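Local atomic coordinates of phosphate-specific transport system accessory protein PhoU homolog (Streptococcus pneumoniae, PDB entry 2I0M), a protein that probably takes part in regulating phosphate uptake and forms a cytoplasmic, zinc-binding, mostly helical homodimer. Residues 89-93 with 196-200; 16-20 with 86-90; 96-100 with 189-193. All blocks are in the same frame, centred on the assembly; numbering follows the deposited sequence.

Overall arrangement
All three contacts use helix 74-105. Contact 2 joins it to helix 5-35, inside the first PhoU sequence domain, whereas contacts 1 and 3 join it to helix 177-209 and so link the two PhoU domains of the chain. Contact 2 comes first along the chain and contact 1 opens on its last residues, the two sharing Asp89 and Leu90; contact 3 is nested inside the loop that contact 1 closes. The centres of contacts 1 and 2 lie about 8 Å apart, those of 1 and 3 about 11 Å, and those of 2 and 3 about 15 Å. One long helix therefore ties both domains together, while Glu91 and Glu191 beside these interfaces bind zinc.

Contact 1 of 3, residues 89-93 with 196-200. With ZN (zinc ion), chain D.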
loop_
_atom_site.group_PDB
_atom_site.type_symbol
_atom_site.label_atom_id
_atom_site.label_comp_id
_atom_site.label_asym_id
_atom_site.label_seq_id
_atom_site.Cartn_x
_atom_site.Cartn_y
_atom_site.Cartn_z
ATOM N N ASP A 89 -1.551 3.618 7.280
ATOM C CA ASP A 89 -0.397 2.891 6.752
ATOM C C ASP A 89 0.147 1.924 7.819
ATOM O O ASP A 89 0.621 0.824 7.516
ATOM C CB ASP A 89 0.719 3.876 6.343
ATOM C CG ASP A 89 0.422 4.622 5.050
ATOM O OD1 ASP A 89 -0.492 4.233 4.298
ATOM O OD2 ASP A 89 1.134 5.600 4.751
ATOM N N LEU A 90 0.057 2.363 9.071
ATOM C CA LEU A 90 0.510 1.614 10.206
ATOM C C LEU A 90 -0.381 0.378 10.411
ATOM O O LEU A 90 0.141 -0.717 10.600
ATOM C CB LEU A 90 0.522 2.532 11.433
ATOM C CG LEU A 90 1.698 2.750 12.384
ATOM C CD1 LEU A 90 3.091 2.956 11.715
ATOM C CD2 LEU A 90 1.337 3.933 13.275
ATOM N N GLU A 91 -1.707 0.515 10.332
ATOM C CA GLU A 91 -2.529 -0.706 10.408
ATOM C C GLU A 91 -2.363 -1.666 9.235
ATOM O O GLU A 91 -2.578 -2.867 9.386
ATOM C CB GLU A 91 -3.976 -0.513 10.973
ATOM C CG GLU A 91 -5.233 -0.596 10.141
ATOM C CD GLU A 91 -5.357 -1.762 9.169
ATOM O OE1 GLU A 91 -4.852 -1.601 8.036
ATOM O OE2 GLU A 91 -6.010 -2.794 9.491
ATOM N N ARG A 92 -1.929 -1.150 8.084
ATOM C CA ARG A 92 -1.626 -2.029 6.946
ATOM C C ARG A 92 -0.287 -2.733 7.175
ATOM O O ARG A 92 -0.151 -3.920 6.892
ATOM C CB ARG A 92 -1.709 -1.280 5.619
ATOM C CG ARG A 92 -3.149 -0.856 5.311
ATOM C CD ARG A 92 -3.241 0.017 4.106
ATOM N NE ARG A 92 -4.590 0.545 3.905
ATOM C CZ ARG A 92 -4.906 1.427 2.957
ATOM N NH1 ARG A 92 -3.961 1.876 2.124
ATOM N NH2 ARG A 92 -6.167 1.852 2.830
ATOM N N MET A 93 0.678 -2.004 7.724
ATOM C CA MET A 93 1.927 -2.615 8.233
ATOM C C MET A 93 1.629 -3.781 9.187
ATOM O O MET A 93 2.061 -4.911 8.946
ATOM C CB MET A 93 2.809 -1.551 8.880
ATOM C CG MET A 93 3.361 -0.568 7.820
ATOM S SD MET A 93 4.133 0.926 8.454
ATOM C CE MET A 93 5.423 0.142 9.371
ATOM N N TYR A 196 5.149 0.859 3.051
ATOM C CA TYR A 196 4.352 1.772 3.898
ATOM C C TYR A 196 5.186 2.729 4.764
ATOM O O TYR A 196 4.817 3.890 4.933
ATOM C CB TYR A 196 3.332 1.024 4.766
ATOM C CG TYR A 196 2.179 0.460 3.976
ATOM C CD1 TYR A 196 1.284 1.304 3.307
ATOM C CD2 TYR A 196 1.981 -0.922 3.875
ATOM C CE1 TYR A 196 0.205 0.787 2.551
ATOM C CE2 TYR A 196 0.913 -1.441 3.122
ATOM C CZ TYR A 196 0.037 -0.579 2.483
ATOM O OH TYR A 196 -1.009 -1.090 1.750
ATOM N N ILE A 197 6.295 2.239 5.316
ATOM C CA ILE A 197 7.260 3.096 6.032
ATOM C C ILE A 197 7.716 4.257 5.145
ATOM O O ILE A 197 7.780 5.409 5.604
ATOM C CB ILE A 197 8.492 2.291 6.525
ATOM C CG1 ILE A 197 8.056 1.259 7.579
ATOM C CG2 ILE A 197 9.565 3.214 7.087
ATOM C CD1 ILE A 197 9.106 0.214 7.911
ATOM N N ALA A 198 8.030 3.944 3.883
ATOM C CA ALA A 198 8.458 4.928 2.902
ATOM C C ALA A 198 7.335 5.942 2.625
ATOM O O ALA A 198 7.583 7.136 2.550
ATOM C CB ALA A 198 8.883 4.221 1.596
ATOM N N ASN A 199 6.113 5.448 2.458
ATOM C CA ASN A 199 4.924 6.271 2.433
ATOM C C ASN A 199 4.785 7.214 3.646
ATOM O O ASN A 199 4.389 8.358 3.475
ATOM C CB ASN A 199 3.670 5.401 2.272
ATOM C CG ASN A 199 3.500 4.846 0.847
ATOM O OD1 ASN A 199 2.911 3.768 0.647
ATOM N ND2 ASN A 199 4.001 5.579 -0.141
ATOM N N ILE A 200 5.135 6.769 4.851
ATOM C CA ILE A 200 4.987 7.634 6.031
ATOM C C ILE A 200 6.062 8.713 5.996
ATOM O O ILE A 200 5.798 9.875 6.313
ATOM C CB ILE A 200 4.984 6.859 7.370
ATOM C CG1 ILE A 200 3.831 5.847 7.418
ATOM C CG2 ILE A 200 4.863 7.825 8.555
ATOM C CD1 ILE A 200 3.907 4.872 8.575
HETATM ZN ZN ZN D . -6.281 -3.660 7.401
#
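One face of the Tyr196 ring carries the aliphatic start of Arg92, whose CB stands 3.9 Å from the ring centroid in a CH-pi contact displaced toward the rim. The arginine runs on fully extended, its CD passing 3.4 Å from Tyr196 OH, so the guanidinium ends beyond the phenol with its plane turned 65° from the ring. There it forms a salt bridge with Asp89 of the second subunit, and Asp89 of this chain pairs reciprocally with the other Arg92. Tyr196 suits this place because its ring offers an apolar face for the Arg92 methylenes, while its hydroxyl hydrogen-bonds Arg192. Asp89 OD1 approaches the same ring obliquely, 3.6 Å from Tyr196 CD1, the carboxylate plane 39° from that of the ring. Asp89 OD2 rests against aliphatic carbons, 3.6 Å from Asn199 CB. Flexible Met93 fills the apolar side. Its CG presses on Tyr196 CB at 3.4 Å, and a bend at the thioether (chi3 61°) brings CE onto Ile197 CG1. Ile200 CD1 touches both Met93 SD and Leu90 CD1, 3.8 Å from the latter, the three atoms making a small triangle. On another side of its helix Glu91 grips zinc with both carboxylate oxygens, OE2 at 2.3 Å; Asp95 of the same chain and Asp214 of the second subunit also bind it. Helices 74-105 and 177-209, one from each PhoU domain range, run antiparallel here, with helix 5-35 covering Leu90 and Met93 and helix 117-136 covering Ile197 and Ile200.

Contact 2 of 3, residues 16-20 with 86-90; sequences FLGLG and SCSDL
This is apolar packing between two nearly parallel helices, buried in the first PhoU domain: Phe16, Leu19 and Gly20 on helix 5-35 meet Ser86, Cys87 and Leu90 on helix 74-105. The short axes approach to 10.1 Å and diverge by 15°, so the side chains engage over successive turns. Phe16 drives its ring across the gap, because CG lies opposite the backbone nitrogen (chi1 167°). The leading rim of the ring meets the other helix at its main chain: Phe16 CE2 stands 3.6 Å from Cys87 N, which lies near the ring plane, and Ser86 O and Cys87 CA also border the edge in plane. A small residue suits position 86, where Ser86 CB comes within 3.3 Å of Phe16 CE2. The buried serine hydroxyl is satisfied by the carbonyl of Ser82, one turn earlier in its own helix. Helices 5-35, 39-66 and 74-105 make up a three-helix bundle, the unit that PhoU proteins carry twice; helix 39-66 covers part of this seam, its Ile52 and Ile59 touching Leu19 and its Gln56 touching Cys87. Leu19 places CD1 4.0 Å from the CB of Cys87, a compact neighbour for the branched leucine. Leu90 reaches across from helix 74-105 between Phe16 and Gly20, one turn apart: its CD2 lies 3.6 Å from Phe16 CE2 and 3.9 Å from Leu19 CB. Leu90 CD2 also lies 3.5 Å from Gly20 N, against main chain. Outside these two segments the Phe16 ring also meets that of Phe137, their planes at about 45°.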
loop_
_atom_site.group_PDB
_atom_site.type_symbol
_atom_site.label_atom_id
_atom_site.label_comp_id
_atom_site.label_asym_id
_atom_site.label_seq_id
_atom_site.Cartn_x
_atom_site.Cartn_y
_atom_site.Cartn_z
ATOM N N PHE A 16 -0.240 8.319 18.148
ATOM C CA PHE A 16 0.252 7.772 16.884
ATOM C C PHE A 16 1.581 7.004 17.030
ATOM O O PHE A 16 1.723 5.904 16.498
ATOM C CB PHE A 16 0.340 8.907 15.845
ATOM C CG PHE A 16 1.107 8.543 14.610
ATOM C CD1 PHE A 16 2.437 8.929 14.472
ATOM C CD2 PHE A 16 0.502 7.796 13.584
ATOM C CE1 PHE A 16 3.151 8.581 13.349
ATOM C CE2 PHE A 16 1.221 7.432 12.454
ATOM C CZ PHE A 16 2.541 7.834 12.321
ATOM N N LEU A 17 2.540 7.570 17.763
ATOM C CA LEU A 17 3.790 6.853 18.089
ATOM C C LEU A 17 3.556 5.576 18.912
ATOM O O LEU A 17 4.197 4.543 18.654
ATOM C CB LEU A 17 4.809 7.772 18.793
ATOM C CG LEU A 17 5.175 9.050 18.028
ATOM C CD1 LEU A 17 6.111 9.882 18.873
ATOM C CD2 LEU A 17 5.798 8.758 16.693
ATOM N N GLY A 18 2.636 5.660 19.883
ATOM C CA GLY A 18 2.133 4.485 20.614
ATOM C C GLY A 18 1.675 3.386 19.660
ATOM O O GLY A 18 2.104 2.242 19.777
ATOM N N LEU A 19 0.832 3.741 18.688
ATOM C CA LEU A 19 0.407 2.800 17.664
ATOM C C LEU A 19 1.596 2.230 16.897
ATOM O O LEU A 19 1.654 1.035 16.660
ATOM C CB LEU A 19 -0.545 3.465 16.667
ATOM C CG LEU A 19 -1.852 2.781 16.247
ATOM C CD1 LEU A 19 -2.316 3.203 14.807
ATOM C CD2 LEU A 19 -1.888 1.235 16.452
ATOM N N GLY A 20 2.519 3.107 16.488
ATOM C CA GLY A 20 3.713 2.711 15.739
ATOM C C GLY A 20 4.664 1.832 16.528
ATOM O O GLY A 20 5.271 0.915 15.975
ATOM N N SER A 86 -1.046 8.454 8.132
ATOM C CA SER A 86 0.006 7.580 8.604
ATOM C C SER A 86 -0.498 6.460 9.530
ATOM O O SER A 86 0.075 5.376 9.559
ATOM C CB SER A 86 1.118 8.387 9.299
ATOM O OG SER A 86 1.797 9.247 8.396
ATOM N N CYS A 87 -1.558 6.709 10.291
ATOM C CA CYS A 87 -2.025 5.664 11.214
ATOM C C CYS A 87 -2.651 4.493 10.430
ATOM O O CYS A 87 -2.478 3.332 10.786
ATOM C CB CYS A 87 -2.911 6.232 12.330
ATOM S SG CYS A 87 -4.520 6.750 11.811
ATOM N N SER A 88 -3.311 4.826 9.326
ATOM C CA SER A 88 -3.761 3.873 8.306
ATOM C C SER A 88 -2.662 3.004 7.660
ATOM O O SER A 88 -2.843 1.798 7.480
ATOM C CB SER A 88 -4.515 4.628 7.214
ATOM O OG SER A 88 -4.818 3.763 6.138
ATOM N N ASP A 89 -1.551 3.618 7.280
ATOM C CA ASP A 89 -0.397 2.891 6.752
ATOM C C ASP A 89 0.147 1.924 7.819
ATOM O O ASP A 89 0.621 0.824 7.516
ATOM C CB ASP A 89 0.719 3.876 6.343
ATOM C CG ASP A 89 0.422 4.622 5.050
ATOM O OD1 ASP A 89 -0.492 4.233 4.298
ATOM O OD2 ASP A 89 1.134 5.600 4.751
ATOM N N LEU A 90 0.057 2.363 9.071
ATOM C CA LEU A 90 0.510 1.614 10.206
ATOM C C LEU A 90 -0.381 0.378 10.411
ATOM O O LEU A 90 0.141 -0.717 10.600
ATOM C CB LEU A 90 0.522 2.532 11.433
ATOM C CG LEU A 90 1.698 2.750 12.384
ATOM C CD1 LEU A 90 3.091 2.956 11.715
ATOM C CD2 LEU A 90 1.337 3.933 13.275
#

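Contact 3 of 3, residues 96-100 with 189-193; sequences HMAGI and HLERF. With ZN (zinc ion), chain B.
The imidazoles of His96 and His189 come rim to rim across an antiparallel helix pair at the junction of the two PhoU domains, on helices 74-105 and 177-209. Their centroids are 5.0 Å apart and their planes turned 56°; their closest approach is too short in the model to be relied on. Each ring has an aliphatic carbon over one face. Arg192 CB sits 3.5 Å from the His96 centroid, almost on the ring normal, while Gly99 CA lies 3.9 Å from the His189 centroid, nearer its rim. The lack of a side chain at Gly99 lets the His189 ring lie against the backbone there. Beyond CB, Arg192 bends at chi2 (-68°) and again at chi3, which brings one guanidinium face toward the ring, His96 CE1 lying above it with the two planes inclined 53°; its NH2 hydrogen-bonds Tyr196. On the apolar side, Met97 crosses Phe193 in a Met-aromatic contact, SD 4.3 Å from the ring centroid and over its face. Helix 5-35 covers both. Ile100 slides past His189 and touches Leu190 CG with CD1. On another side of the same turn Glu191 OE2 binds zinc at 2.0 Å, alongside Asp156 and Asp195.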
loop_
_atom_site.group_PDB
_atom_site.type_symbol
_atom_site.label_atom_id
_atom_site.label_comp_id
_atom_site.label_asym_id
_atom_site.label_seq_id
_atom_site.Cartn_x
_atom_site.Cartn_y
_atom_site.Cartn_z
ATOM N N HIS A 96 0.298 -6.996 7.572
ATOM C CA HIS A 96 1.345 -7.721 6.862
ATOM C C HIS A 96 2.232 -8.489 7.825
ATOM O O HIS A 96 2.831 -9.498 7.452
ATOM C CB HIS A 96 2.188 -6.773 5.986
ATOM C CG HIS A 96 1.572 -6.494 4.653
ATOM N ND1 HIS A 96 1.035 -5.272 4.324
ATOM C CD2 HIS A 96 1.361 -7.294 3.586
ATOM C CE1 HIS A 96 0.528 -5.328 3.104
ATOM N NE2 HIS A 96 0.713 -6.547 2.634
ATOM N N MET A 97 2.290 -8.020 9.067
ATOM C CA MET A 97 2.915 -8.770 10.131
ATOM C C MET A 97 2.026 -9.948 10.604
ATOM O O MET A 97 2.550 -11.026 10.911
ATOM C CB MET A 97 3.350 -7.833 11.267
ATOM C CG MET A 97 4.454 -6.805 10.843
ATOM S SD MET A 97 5.978 -7.513 10.104
ATOM C CE MET A 97 5.636 -7.598 8.367
ATOM N N ALA A 98 0.703 -9.755 10.648
ATOM C CA ALA A 98 -0.235 -10.868 10.878
ATOM C C ALA A 98 -0.184 -11.867 9.729
ATOM O O ALA A 98 -0.374 -13.066 9.946
ATOM C CB ALA A 98 -1.682 -10.365 11.063
ATOM N N GLY A 99 0.060 -11.364 8.517
ATOM C CA GLY A 99 0.195 -12.194 7.322
ATOM C C GLY A 99 1.371 -13.147 7.411
ATOM O O GLY A 99 1.237 -14.316 7.077
ATOM N N ILE A 100 2.511 -12.646 7.893
ATOM C CA ILE A 100 3.710 -13.460 8.159
ATOM C C ILE A 100 3.445 -14.530 9.232
ATOM O O ILE A 100 3.898 -15.678 9.126
ATOM C CB ILE A 100 4.908 -12.581 8.589
ATOM C CG1 ILE A 100 5.379 -11.704 7.434
ATOM C CG2 ILE A 100 6.070 -13.441 9.086
ATOM C CD1 ILE A 100 6.702 -10.932 7.702
ATOM N N HIS A 189 5.251 -9.725 2.287
ATOM C CA HIS A 189 4.737 -9.003 3.452
ATOM C C HIS A 189 5.748 -8.008 4.005
ATOM O O HIS A 189 5.367 -6.922 4.442
ATOM C CB HIS A 189 4.290 -9.959 4.554
ATOM C CG HIS A 189 2.978 -10.624 4.276
ATOM N ND1 HIS A 189 1.841 -9.917 3.953
ATOM C CD2 HIS A 189 2.617 -11.931 4.292
ATOM C CE1 HIS A 189 0.839 -10.757 3.759
ATOM N NE2 HIS A 189 1.283 -11.986 3.955
ATOM N N LEU A 190 7.022 -8.388 3.988
ATOM C CA LEU A 190 8.107 -7.525 4.431
ATOM C C LEU A 190 8.327 -6.399 3.448
ATOM O O LEU A 190 8.566 -5.258 3.848
ATOM C CB LEU A 190 9.414 -8.318 4.588
ATOM C CG LEU A 190 9.649 -9.073 5.894
ATOM C CD1 LEU A 190 10.910 -9.922 5.826
ATOM C CD2 LEU A 190 9.725 -8.082 7.050
ATOM N N GLU A 191 8.259 -6.722 2.158
ATOM C CA GLU A 191 8.450 -5.725 1.128
ATOM C C GLU A 191 7.352 -4.642 1.234
ATOM O O GLU A 191 7.673 -3.458 1.170
ATOM C CB GLU A 191 8.519 -6.383 -0.262
ATOM C CG GLU A 191 9.057 -5.481 -1.383
ATOM C CD GLU A 191 8.051 -4.421 -1.848
ATOM O OE1 GLU A 191 6.829 -4.677 -1.777
ATOM O OE2 GLU A 191 8.487 -3.334 -2.288
ATOM N N ARG A 192 6.088 -5.053 1.417
ATOM C CA ARG A 192 4.952 -4.132 1.646
ATOM C C ARG A 192 5.072 -3.308 2.927
ATOM O O ARG A 192 4.860 -2.094 2.905
ATOM C CB ARG A 192 3.608 -4.874 1.677
ATOM C CG ARG A 192 3.240 -5.594 0.423
ATOM C CD ARG A 192 2.944 -4.631 -0.696
ATOM N NE ARG A 192 1.555 -4.167 -0.658
ATOM C CZ ARG A 192 1.161 -3.063 -0.039
ATOM N NH1 ARG A 192 2.049 -2.289 0.584
ATOM N NH2 ARG A 192 -0.114 -2.720 -0.060
ATOM N N PHE A 193 5.383 -3.979 4.035
ATOM C CA PHE A 193 5.712 -3.335 5.314
ATOM C C PHE A 193 6.641 -2.149 5.114
ATOM O O PHE A 193 6.352 -1.045 5.564
ATOM C CB PHE A 193 6.376 -4.366 6.237
ATOM C CG PHE A 193 6.643 -3.886 7.631
ATOM C CD1 PHE A 193 5.649 -3.933 8.603
ATOM C CD2 PHE A 193 7.912 -3.460 7.998
ATOM C CE1 PHE A 193 5.914 -3.527 9.926
ATOM C CE2 PHE A 193 8.186 -3.045 9.311
ATOM C CZ PHE A 193 7.181 -3.081 10.272
HETATM ZN ZN ZN B . 9.659 -1.823 -1.741
#